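Side-chain contact in macrophage migration inhibitory factor-like protein (Entamoeba histolytica, PDB 6CUQ), which belongs to the macrophage migration inhibitory factor family, whose members are small alpha/beta proteins that assemble as trimers: residues A18-T21 and E22-K26. Numbering follows the deposited sequence.
With EDO (1,2-ethanediol), chain D.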
loop_
_atom_site.group_PDB
_atom_site.type_symbol
_atom_site.label_atom_id
_atom_site.label_comp_id
_atom_site.label_asym_id
_atom_site.label_seq_id
_atom_site.Cartn_x
_atom_site.Cartn_y
_atom_site.Cartn_z
ATOM N N ALA B 18 -11.308 9.084 6.661
ATOM C CA ALA B 18 -12.142 10.202 7.074
ATOM C C ALA B 18 -12.979 10.694 5.902
ATOM O O ALA B 18 -12.609 10.541 4.739
ATOM C CB ALA B 18 -11.297 11.346 7.628
ATOM N N ASP B 19 -14.116 11.297 6.225
ATOM C CA ASP B 19 -14.981 11.953 5.241
ATOM C C ASP B 19 -14.473 13.386 5.059
ATOM O O ASP B 19 -14.816 14.289 5.822
ATOM C CB ASP B 19 -16.433 11.890 5.725
ATOM C CG ASP B 19 -17.391 12.710 4.873
ATOM O OD1 ASP B 19 -17.172 12.834 3.651
ATOM O OD2 ASP B 19 -18.361 13.267 5.436
ATOM N N ILE B 20 -13.612 13.604 4.055
ATOM C CA ILE B 20 -12.980 14.906 3.834
ATOM C C ILE B 20 -13.062 15.326 2.366
ATOM O O ILE B 20 -13.197 14.500 1.461
ATOM C CB ILE B 20 -11.512 14.899 4.297
ATOM C CG1 ILE B 20 -10.817 13.652 3.769
ATOM C CG2 ILE B 20 -11.413 14.908 5.814
ATOM C CD1 ILE B 20 -9.342 13.648 4.024
ATOM N N THR B 21 -12.948 16.635 2.130
ATOM C CA THR B 21 -12.952 17.145 0.762
ATOM C C THR B 21 -11.654 16.798 0.028
ATOM O O THR B 21 -10.595 16.568 0.625
ATOM C CB THR B 21 -13.108 18.671 0.716
ATOM O OG1 THR B 21 -11.964 19.298 1.320
ATOM C CG2 THR B 21 -14.402 19.150 1.364
ATOM N N GLU B 22 -11.736 16.847 -1.300
ATOM C CA GLU B 22 -10.541 16.671 -2.120
ATOM C C GLU B 22 -9.490 17.744 -1.815
ATOM O O GLU B 22 -8.297 17.435 -1.701
ATOM C CB GLU B 22 -10.934 16.703 -3.599
ATOM C CG GLU B 22 -11.896 15.588 -3.999
ATOM C CD GLU B 22 -11.363 14.205 -3.646
ATOM O OE1 GLU B 22 -10.306 13.814 -4.185
ATOM O OE2 GLU B 22 -12.003 13.508 -2.829
ATOM N N GLU B 23 -9.922 18.991 -1.595
ATOM C CA GLU B 23 -8.970 20.047 -1.240
ATOM C C GLU B 23 -8.183 19.701 0.020
ATOM O O GLU B 23 -6.959 19.890 0.060
ATOM C CB GLU B 23 -9.686 21.391 -1.075
ATOM C CG GLU B 23 -8.719 22.540 -0.875
ATOM C CD GLU B 23 -7.676 22.636 -2.001
ATOM O OE1 GLU B 23 -8.060 22.527 -3.190
ATOM O OE2 GLU B 23 -6.470 22.802 -1.696
ATOM N N ILE B 24 -8.868 19.203 1.059
ATOM C CA ILE B 24 -8.190 18.822 2.299
ATOM C C ILE B 24 -7.199 17.690 2.036
ATOM O O ILE B 24 -6.108 17.648 2.619
ATOM C CB ILE B 24 -9.217 18.430 3.384
ATOM C CG1 ILE B 24 -9.885 19.662 4.002
ATOM C CG2 ILE B 24 -8.558 17.590 4.496
ATOM C CD1 ILE B 24 -8.956 20.557 4.765
ATOM N N LYS B 25 -7.566 16.746 1.166
ATOM C CA LYS B 25 -6.623 15.702 0.769
ATOM C C LYS B 25 -5.382 16.293 0.100
ATOM O O LYS B 25 -4.257 15.840 0.351
ATOM C CB LYS B 25 -7.306 14.717 -0.169
ATOM C CG LYS B 25 -8.222 13.784 0.525
ATOM C CD LYS B 25 -9.057 12.980 -0.462
ATOM C CE LYS B 25 -10.410 12.561 0.168
ATOM N NZ LYS B 25 -11.178 11.595 -0.672
ATOM N N LYS B 26 -5.566 17.297 -0.764
ATOM C CA LYS B 26 -4.407 17.958 -1.343
ATOM C C LYS B 26 -3.567 18.608 -0.253
ATOM O O LYS B 26 -2.334 18.508 -0.266
ATOM C CB LYS B 26 -4.830 18.994 -2.394
ATOM C CG LYS B 26 -5.573 18.423 -3.593
ATOM C CD LYS B 26 -5.783 19.523 -4.631
ATOM C CE LYS B 26 -6.813 19.170 -5.699
ATOM N NZ LYS B 26 -8.197 19.568 -5.255
HETATM C C1 EDO D . -15.626 13.322 -2.420
HETATM O O1 EDO D . -14.691 14.140 -1.691
HETATM C C2 EDO D . -16.501 12.550 -1.435
HETATM O O2 EDO D . -17.177 13.478 -0.567
#
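T21 and K25 join the loop to the first turn of helix 22-40 through the backbone bond from K25 N to T21 O, 3.1 Å long, while the chain before T21 stays extended. The side chain of T21 illustrates the classical N-cap: its OG1 accepts the amide of I24 at 3.1 Å, nearly straight at 162°, and so gives a partner to one of the first-turn N-H groups, which lie ahead of the regular i to i-4 pattern. The torsion responsible is chi1 of 65°, which tucks OG1 in between the two backbone arms of T21 and points it at the start of the helix, where it also lies against CG1 of I24.

I20, one residue before the cap, adds an apolar contact. Its CB packs on CG2 of I24 at 4.0 Å, the two side chains crossing at about a right angle, and its CD1 rests on CG of K25 at 3.7 Å. Beyond CG the K25 chain is extended, passing I20 with CE close to the I20 carbonyl oxygen and delivering NZ to E22 OE2 at 3.0 Å, a salt bridge on the syn side of the carboxylate, 26° out of its plane. The same OE2 accepts from O1 of a 1,2-ethanediol, probably picked up from the crystallisation liquor.

NZ of K25 also hydrogen-bonds to OG1 of T53, the last residue of strand 48-53. I20 and I24 face helix 80-95, touching A95 and K94 respectively, whereas E22, K25 and K26 pack on V55 of a neighbouring subunit.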